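Side-chain contacts in LbaCas13a H328A (C2c2) (Lachnospiraceae bacterium NK4A179, PDB 5WLH), which is an RNA-targeting CRISPR-Cas13a nuclease that binds pre-crRNA, whose spacer serves as guide, and probably cleaves RNA at adenines: residues L513-V518 / L564-G569; E1002-G1005 / D1010-N1013; L1053-D1058 / S1256-S1261. All coordinates share one frame; numbering follows the deposited sequence. Where two conformers were deposited one is given.

In the fold
The three contacts lie on the same side of the chain's centre and follow one another along the chain. The centres of interactions 1 and 2 are about 28 Å apart. Those of interactions 1 and 3 are about 22 Å apart, and those of interactions 2 and 3 about 26 Å. Interactions 1 and 3 come nearest, with about 8 Å between nearest atoms. A run of neighbouring helices connects them: K1045 and L1046 of helix 1039-1047 bind residues of interaction 1, the next helix, 1050-1056, carries interaction 3, and R1062 just beyond it pairs with E1002 of interaction 2. None reaches the bound RNA: nearest atoms are about 10, 19 and 12 Å from it for interactions 1, 2 and 3.

Interaction 1 (L513-V518 / L564-G569); sequences LSSQTV and LQYFGG
Q516, near the end of helix 486-517, reaches across to Q565 and Y566, and its carboxamide carries the contact. From CB, which points at the 564-569 segment, CG leaves anti to the carbonyl carbon (chi1 -70°) and the chain runs on extended, bringing CG to 4.0 Å from Y566 OH and CD to 3.6 Å from Q565 OE1. NE2 then serves two acceptors. The straighter bond runs to Y566 OH, with NE2 and OH 3.2 Å apart, an N-H...O angle of 170° and the phenol oxygen practically in the amide plane. The second, from NE2 to Q565 OE1, is 3.0 Å long but bent to 144°, and NE2 stands above the carbonyl plane of Q565 instead of on a lone pair. Q516 OE1, the other branch of the tip, lies 3.4 Å from Q565 OE1, acceptor to acceptor; Q516 OE1 accepts instead from K1045 NZ. Y566 OH in turn bonds to the backbone oxygen of L1046, so helix 1039-1047 ties down both partners, while the Y566 ring meets that of F912. The receiving side is a helix terminus: G569 N bonds to L564 O at 2.7 Å, G568 N binds Q565 O weakly, and G568 has positive phi. Those features identify a Schellman motif, which ends the helix and from which Q565 and Y566 receive Q516.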
loop_
_atom_site.group_PDB
_atom_site.type_symbol
_atom_site.label_atom_id
_atom_site.label_comp_id
_atom_site.label_asym_id
_atom_site.label_seq_id
_atom_site.Cartn_x
_atom_site.Cartn_y
_atom_site.Cartn_z
ATOM N N LEU A 513 -22.963 -11.597 0.213
ATOM C CA LEU A 513 -24.029 -12.430 0.769
ATOM C C LEU A 513 -25.280 -11.606 1.040
ATOM O O LEU A 513 -26.403 -12.086 0.850
ATOM C CB LEU A 513 -23.561 -13.111 2.051
ATOM C CG LEU A 513 -24.601 -13.980 2.789
ATOM C CD1 LEU A 513 -25.253 -15.003 1.857
ATOM C CD2 LEU A 513 -23.933 -14.679 3.944
ATOM N N SER A 514 -25.111 -10.371 1.505
ATOM C CA SER A 514 -26.274 -9.546 1.822
ATOM C C SER A 514 -26.989 -9.067 0.565
ATOM O O SER A 514 -28.203 -8.823 0.596
ATOM C CB SER A 514 -25.850 -8.347 2.673
ATOM O OG SER A 514 -25.521 -7.228 1.879
ATOM N N SER A 515 -26.258 -8.953 -0.543
ATOM C CA SER A 515 -26.713 -8.137 -1.671
ATOM C C SER A 515 -28.023 -8.648 -2.261
ATOM O O SER A 515 -28.860 -7.851 -2.707
ATOM C CB SER A 515 -25.625 -8.074 -2.746
ATOM O OG SER A 515 -25.421 -9.332 -3.347
ATOM N N GLN A 516 -28.225 -9.965 -2.275
ATOM C CA GLN A 516 -29.428 -10.552 -2.839
ATOM C C GLN A 516 -30.330 -11.209 -1.805
ATOM O O GLN A 516 -31.404 -11.692 -2.169
ATOM C CB GLN A 516 -29.066 -11.587 -3.900
ATOM C CG GLN A 516 -28.491 -11.025 -5.168
ATOM C CD GLN A 516 -28.450 -12.082 -6.233
ATOM O OE1 GLN A 516 -29.460 -12.368 -6.872
ATOM N NE2 GLN A 516 -27.292 -12.710 -6.401
ATOM N N THR A 517 -29.925 -11.267 -0.539
ATOM C CA THR A 517 -30.764 -11.893 0.475
ATOM C C THR A 517 -31.559 -10.895 1.296
ATOM O O THR A 517 -32.661 -11.223 1.747
ATOM C CB THR A 517 -29.922 -12.745 1.432
ATOM O OG1 THR A 517 -28.889 -11.935 2.001
ATOM C CG2 THR A 517 -29.305 -13.941 0.712
ATOM N N VAL A 518 -31.038 -9.685 1.514
ATOM C CA VAL A 518 -31.692 -8.723 2.389
ATOM C C VAL A 518 -31.708 -7.347 1.740
ATOM O O VAL A 518 -30.906 -7.027 0.858
ATOM C CB VAL A 518 -31.026 -8.637 3.788
ATOM C CG1 VAL A 518 -31.104 -9.970 4.510
ATOM C CG2 VAL A 518 -29.568 -8.145 3.667
ATOM N N LEU A 564 -27.505 -20.302 -2.739
ATOM C CA LEU A 564 -26.720 -21.275 -3.476
ATOM C C LEU A 564 -26.216 -20.742 -4.817
ATOM O O LEU A 564 -25.385 -21.405 -5.446
ATOM C CB LEU A 564 -27.536 -22.563 -3.663
ATOM C CG LEU A 564 -27.806 -23.359 -2.375
ATOM C CD1 LEU A 564 -28.702 -24.589 -2.627
ATOM C CD2 LEU A 564 -26.486 -23.788 -1.771
ATOM N N GLN A 565 -26.681 -19.571 -5.272
ATOM C CA GLN A 565 -26.041 -18.933 -6.424
ATOM C C GLN A 565 -24.554 -18.716 -6.166
ATOM O O GLN A 565 -23.733 -18.798 -7.087
ATOM C CB GLN A 565 -26.707 -17.590 -6.730
ATOM C CG GLN A 565 -28.107 -17.674 -7.296
ATOM C CD GLN A 565 -28.758 -16.310 -7.459
ATOM O OE1 GLN A 565 -28.091 -15.323 -7.735
ATOM N NE2 GLN A 565 -30.079 -16.261 -7.306
ATOM N N TYR A 566 -24.196 -18.418 -4.917
ATOM C CA TYR A 566 -22.811 -18.198 -4.515
ATOM C C TYR A 566 -22.056 -19.491 -4.279
ATOM O O TYR A 566 -20.828 -19.456 -4.113
ATOM C CB TYR A 566 -22.791 -17.331 -3.266
ATOM C CG TYR A 566 -23.319 -15.973 -3.577
ATOM C CD1 TYR A 566 -22.484 -15.003 -4.105
ATOM C CD2 TYR A 566 -24.668 -15.670 -3.416
ATOM C CE1 TYR A 566 -22.957 -13.762 -4.444
ATOM C CE2 TYR A 566 -25.148 -14.418 -3.745
ATOM C CZ TYR A 566 -24.288 -13.471 -4.266
ATOM O OH TYR A 566 -24.745 -12.220 -4.603
ATOM N N PHE A 567 -22.758 -20.620 -4.265
ATOM C CA PHE A 567 -22.150 -21.941 -4.240
ATOM C C PHE A 567 -22.344 -22.641 -5.583
ATOM O O PHE A 567 -22.503 -23.861 -5.646
ATOM C CB PHE A 567 -22.720 -22.769 -3.087
ATOM C CG PHE A 567 -22.362 -22.234 -1.714
ATOM C CD1 PHE A 567 -21.200 -22.640 -1.080
ATOM C CD2 PHE A 567 -23.190 -21.336 -1.067
ATOM C CE1 PHE A 567 -20.867 -22.152 0.177
ATOM C CE2 PHE A 567 -22.865 -20.838 0.190
ATOM C CZ PHE A 567 -21.701 -21.252 0.814
ATOM N N GLY A 568 -22.372 -21.853 -6.657
ATOM C CA GLY A 568 -22.344 -22.364 -8.011
ATOM C C GLY A 568 -23.698 -22.674 -8.615
ATOM O O GLY A 568 -23.746 -23.169 -9.747
ATOM N N GLY A 569 -24.783 -22.396 -7.909
ATOM C CA GLY A 569 -26.131 -22.637 -8.404
ATOM C C GLY A 569 -26.799 -23.802 -7.688
ATOM O O GLY A 569 -26.190 -24.856 -7.461
#

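Interaction 2 (E1002-G1005 / D1010-N1013); sequences EYDG and DSLN
The loop before helix 1008-1017 packs its backbone against the first turn of that helix, where S1011 touches E1002, Y1003 and D1004. The geometry centres on the S1011 hydroxyl. OG swings roughly opposite the backbone N (chi1 -151°), beside the carbonyl carbon, and CB is directed at the loop, whose backbone passes only 5.4 Å away between the CA atoms of Y1003 and S1011. D1004 N donates to S1011 OG in a weak bond, 3.4 Å long and bent to 141°. E1002 O lies 3.0 Å from S1011 OG as well, so two backbone groups of the loop gather at one hydroxyl. Y1003 adds a nonpolar touch: its CD1 meets S1011 CB at 3.9 Å, with CB at the ring edge, near its plane. The polar ends of the loop residues are engaged nearby. D1004 forms a salt bridge through OD2 with R1014, one turn along the helix from S1011, and its OD1 accepts from G1006 N; E1002 pairs with R1062. Y1003 OH bonds to G1006 O and its ring stacks with Y1008, both of which should restrain the ring. Over the centre of one face of that ring sits G1005 N, 3.5 Å above the plane.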
loop_
_atom_site.group_PDB
_atom_site.type_symbol
_atom_site.label_atom_id
_atom_site.label_comp_id
_atom_site.label_asym_id
_atom_site.label_seq_id
_atom_site.Cartn_x
_atom_site.Cartn_y
_atom_site.Cartn_z
ATOM N N GLU A 1002 -33.439 -3.183 -27.976
ATOM C CA GLU A 1002 -34.608 -2.573 -28.611
ATOM C C GLU A 1002 -35.910 -3.149 -28.046
ATOM O O GLU A 1002 -36.746 -3.705 -28.759
ATOM C CB GLU A 1002 -34.522 -2.715 -30.137
ATOM C CG GLU A 1002 -33.386 -1.878 -30.757
ATOM C CD GLU A 1002 -33.006 -2.311 -32.167
ATOM O OE1 GLU A 1002 -33.709 -3.168 -32.748
ATOM O OE2 GLU A 1002 -31.999 -1.794 -32.700
ATOM N N TYR A 1003 -36.065 -2.994 -26.733
ATOM C CA TYR A 1003 -37.265 -3.458 -26.048
ATOM C C TYR A 1003 -38.465 -2.617 -26.476
ATOM O O TYR A 1003 -38.462 -1.393 -26.314
ATOM C CB TYR A 1003 -37.068 -3.387 -24.535
ATOM C CG TYR A 1003 -38.281 -3.777 -23.725
ATOM C CD1 TYR A 1003 -38.839 -5.044 -23.840
ATOM C CD2 TYR A 1003 -38.865 -2.880 -22.843
ATOM C CE1 TYR A 1003 -39.947 -5.407 -23.100
ATOM C CE2 TYR A 1003 -39.980 -3.232 -22.096
ATOM C CZ TYR A 1003 -40.515 -4.498 -22.227
ATOM O OH TYR A 1003 -41.621 -4.852 -21.482
ATOM N N ASP A 1004 -39.490 -3.278 -27.019
ATOM C CA ASP A 1004 -40.661 -2.565 -27.523
ATOM C C ASP A 1004 -41.644 -2.212 -26.415
ATOM O O ASP A 1004 -42.303 -1.167 -26.482
ATOM C CB ASP A 1004 -41.363 -3.404 -28.593
ATOM C CG ASP A 1004 -41.423 -4.881 -28.234
ATOM O OD1 ASP A 1004 -41.523 -5.202 -27.027
ATOM O OD2 ASP A 1004 -41.369 -5.720 -29.159
ATOM N N GLY A 1005 -41.756 -3.060 -25.398
ATOM C CA GLY A 1005 -42.720 -2.864 -24.337
ATOM C C GLY A 1005 -43.413 -4.158 -23.979
ATOM O O GLY A 1005 -44.176 -4.212 -23.012
ATOM N N ASP A 1010 -38.718 -12.247 -25.959
ATOM C CA ASP A 1010 -38.935 -12.150 -27.401
ATOM C C ASP A 1010 -38.235 -10.933 -27.989
ATOM O O ASP A 1010 -37.662 -11.009 -29.083
ATOM C CB ASP A 1010 -40.431 -12.101 -27.704
ATOM C CG ASP A 1010 -41.117 -13.416 -27.429
ATOM O OD1 ASP A 1010 -40.493 -14.469 -27.685
ATOM O OD2 ASP A 1010 -42.271 -13.395 -26.948
ATOM N N SER A 1011 -38.276 -9.805 -27.279
ATOM C CA SER A 1011 -37.588 -8.611 -27.750
ATOM C C SER A 1011 -36.091 -8.854 -27.901
ATOM O O SER A 1011 -35.461 -8.308 -28.817
ATOM C CB SER A 1011 -37.857 -7.452 -26.793
ATOM O OG SER A 1011 -37.814 -6.214 -27.472
ATOM N N LEU A 1012 -35.507 -9.679 -27.027
ATOM C CA LEU A 1012 -34.095 -10.025 -27.149
ATOM C C LEU A 1012 -33.870 -11.043 -28.259
ATOM O O LEU A 1012 -32.871 -10.970 -28.981
ATOM C CB LEU A 1012 -33.564 -10.556 -25.811
ATOM C CG LEU A 1012 -32.140 -11.126 -25.780
ATOM C CD1 LEU A 1012 -31.121 -10.099 -26.268
ATOM C CD2 LEU A 1012 -31.778 -11.632 -24.383
ATOM N N ASN A 1013 -34.790 -12.001 -28.408
ATOM C CA ASN A 1013 -34.669 -12.974 -29.488
ATOM C C ASN A 1013 -34.813 -12.299 -30.848
ATOM O O ASN A 1013 -34.090 -12.635 -31.793
ATOM C CB ASN A 1013 -35.708 -14.082 -29.312
ATOM C CG ASN A 1013 -35.607 -15.156 -30.379
ATOM O OD1 ASN A 1013 -34.602 -15.864 -30.480
ATOM N ND2 ASN A 1013 -36.654 -15.284 -31.183
#

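Interaction 3 (L1053-D1058 / S1256-S1261); sequences LEKITD and SSFDRS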
loop_
_atom_site.group_PDB
_atom_site.type_symbol
_atom_site.label_atom_id
_atom_site.label_comp_id
_atom_site.label_asym_id
_atom_site.label_seq_id
_atom_site.Cartn_x
_atom_site.Cartn_y
_atom_site.Cartn_z
ATOM N N LEU A 1053 -23.310 0.302 -11.814
ATOM C CA LEU A 1053 -22.872 0.048 -13.184
ATOM C C LEU A 1053 -23.779 0.747 -14.193
ATOM O O LEU A 1053 -23.292 1.329 -15.166
ATOM C CB LEU A 1053 -22.824 -1.451 -13.455
ATOM C CG LEU A 1053 -21.657 -2.156 -12.754
ATOM C CD1 LEU A 1053 -21.888 -3.648 -12.759
ATOM C CD2 LEU A 1053 -20.338 -1.815 -13.443
ATOM N N GLU A 1054 -25.098 0.716 -13.964
ATOM C CA GLU A 1054 -26.021 1.437 -14.845
ATOM C C GLU A 1054 -25.766 2.939 -14.826
ATOM O O GLU A 1054 -25.976 3.619 -15.839
ATOM C CB GLU A 1054 -27.472 1.170 -14.444
ATOM C CG GLU A 1054 -27.910 -0.272 -14.570
ATOM C CD GLU A 1054 -29.216 -0.534 -13.842
ATOM O OE1 GLU A 1054 -29.515 0.188 -12.874
ATOM O OE2 GLU A 1054 -29.950 -1.456 -14.239
ATOM N N LYS A 1055 -25.327 3.479 -13.691
ATOM C CA LYS A 1055 -25.122 4.917 -13.587
ATOM C C LYS A 1055 -23.818 5.382 -14.217
ATOM O O LYS A 1055 -23.694 6.564 -14.548
ATOM C CB LYS A 1055 -25.171 5.352 -12.119
ATOM C CG LYS A 1055 -26.593 5.473 -11.561
ATOM C CD LYS A 1055 -26.619 5.460 -10.042
ATOM C CE LYS A 1055 -28.025 5.228 -9.515
ATOM N NZ LYS A 1055 -28.970 6.289 -9.984
ATOM N N ILE A 1056 -22.837 4.505 -14.397
ATOM C CA ILE A 1056 -21.530 4.956 -14.859
ATOM C C ILE A 1056 -21.215 4.505 -16.271
ATOM O O ILE A 1056 -20.174 4.911 -16.812
ATOM C CB ILE A 1056 -20.407 4.523 -13.891
ATOM C CG1 ILE A 1056 -20.323 3.003 -13.826
ATOM C CG2 ILE A 1056 -20.631 5.151 -12.505
ATOM C CD1 ILE A 1056 -18.911 2.466 -13.972
ATOM N N THR A 1057 -22.061 3.684 -16.886
ATOM C CA THR A 1057 -21.833 3.222 -18.245
ATOM C C THR A 1057 -23.075 3.472 -19.084
ATOM O O THR A 1057 -24.158 3.772 -18.571
ATOM C CB THR A 1057 -21.487 1.731 -18.290
ATOM O OG1 THR A 1057 -22.516 0.990 -17.623
ATOM C CG2 THR A 1057 -20.168 1.478 -17.610
ATOM N N ASP A 1058 -22.897 3.355 -20.394
ATOM C CA ASP A 1058 -24.000 3.337 -21.341
ATOM C C ASP A 1058 -24.237 1.908 -21.801
ATOM O O ASP A 1058 -23.287 1.147 -22.008
ATOM C CB ASP A 1058 -23.706 4.223 -22.553
ATOM C CG ASP A 1058 -23.432 5.662 -22.171
ATOM O OD1 ASP A 1058 -24.112 6.177 -21.259
ATOM O OD2 ASP A 1058 -22.533 6.276 -22.787
ATOM N N SER A 1256 -26.153 2.180 -2.332
ATOM C CA SER A 1256 -27.585 2.334 -2.130
ATOM C C SER A 1256 -28.060 3.756 -2.373
ATOM O O SER A 1256 -29.185 3.951 -2.842
ATOM C CB SER A 1256 -27.963 1.915 -0.705
ATOM O OG SER A 1256 -27.797 0.517 -0.544
ATOM N N SER A 1257 -27.228 4.749 -2.101
ATOM C CA SER A 1257 -27.695 6.126 -2.072
ATOM C C SER A 1257 -27.014 7.038 -3.078
ATOM O O SER A 1257 -27.668 7.945 -3.589
ATOM C CB SER A 1257 -27.523 6.715 -0.666
ATOM O OG SER A 1257 -26.157 6.847 -0.333
ATOM N N PHE A 1258 -25.727 6.836 -3.376
ATOM C CA PHE A 1258 -25.011 7.670 -4.345
ATOM C C PHE A 1258 -25.131 9.152 -4.010
ATOM O O PHE A 1258 -25.182 10.005 -4.901
ATOM C CB PHE A 1258 -25.496 7.399 -5.777
ATOM C CG PHE A 1258 -25.380 5.961 -6.196
ATOM C CD1 PHE A 1258 -24.172 5.453 -6.657
ATOM C CD2 PHE A 1258 -26.467 5.103 -6.106
ATOM C CE1 PHE A 1258 -24.057 4.119 -7.032
ATOM C CE2 PHE A 1258 -26.354 3.762 -6.476
ATOM C CZ PHE A 1258 -25.146 3.270 -6.940
ATOM N N ASP A 1259 -25.192 9.475 -2.721
ATOM C CA ASP A 1259 -25.257 10.868 -2.303
ATOM C C ASP A 1259 -23.897 11.541 -2.372
ATOM O O ASP A 1259 -23.820 12.776 -2.356
ATOM C CB ASP A 1259 -25.803 10.962 -0.883
ATOM C CG ASP A 1259 -25.112 10.006 0.058
ATOM O OD1 ASP A 1259 -25.047 8.798 -0.258
ATOM O OD2 ASP A 1259 -24.614 10.469 1.100
ATOM N N ARG A 1260 -22.824 10.764 -2.443
ATOM C CA ARG A 1260 -21.493 11.313 -2.631
ATOM C C ARG A 1260 -20.742 10.435 -3.616
ATOM O O ARG A 1260 -21.143 9.308 -3.910
ATOM C CB ARG A 1260 -20.724 11.422 -1.311
ATOM C CG ARG A 1260 -20.640 10.134 -0.524
ATOM C CD ARG A 1260 -20.181 10.410 0.902
ATOM N NE ARG A 1260 -21.306 10.589 1.813
ATOM C CZ ARG A 1260 -21.190 10.706 3.130
ATOM N NH1 ARG A 1260 -19.994 10.668 3.699
ATOM N NH2 ARG A 1260 -22.271 10.862 3.880
ATOM N N SER A 1261 -19.646 10.974 -4.123
ATOM C CA SER A 1261 -18.839 10.309 -5.128
ATOM C C SER A 1261 -17.652 9.630 -4.472
ATOM O O SER A 1261 -17.319 9.892 -3.320
ATOM C CB SER A 1261 -18.337 11.318 -6.148
ATOM O OG SER A 1261 -17.694 12.366 -5.452
#
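K1055 and F1258 meet in a CH-pi contact that joins helix 1050-1056 to the turn following helix 1254-1257. The evidence for the CH-pi type is that K1055 CD stands 3.8 Å from the F1258 ring centroid and only 6° off its normal. The lysine chain arrives from its helix with CB directed at the other segment and runs extended as far as CE, which lays its methylenes across one face of the ring. CD sits over the ring centre, whereas K1055 CE lies toward the CD2-CE2 bond, 3.8 Å from F1258 CD2.

Further nonpolar contacts frame the phenylalanine. R1051 and F1052, from the same helix as K1055, also touch F1258, and Y1254 meets its ring edge-to-face. F1258 is the first residue to leave helical backbone angles after helix 1254-1257, and does so with positive phi; its own CG lies anti to the carbonyl carbon (chi1 -57°).

The polar part of the contact lies at the lysine's tip and involves neither segment's partner. The ammonium bonds to Y1369, so K1055 serves the ring with its aliphatic stem and the tyrosine hydroxyl with its charge. A bend at chi4 (-59°) separates the two roles, turning NZ aside from the extended run of the chain toward Y1369 OH.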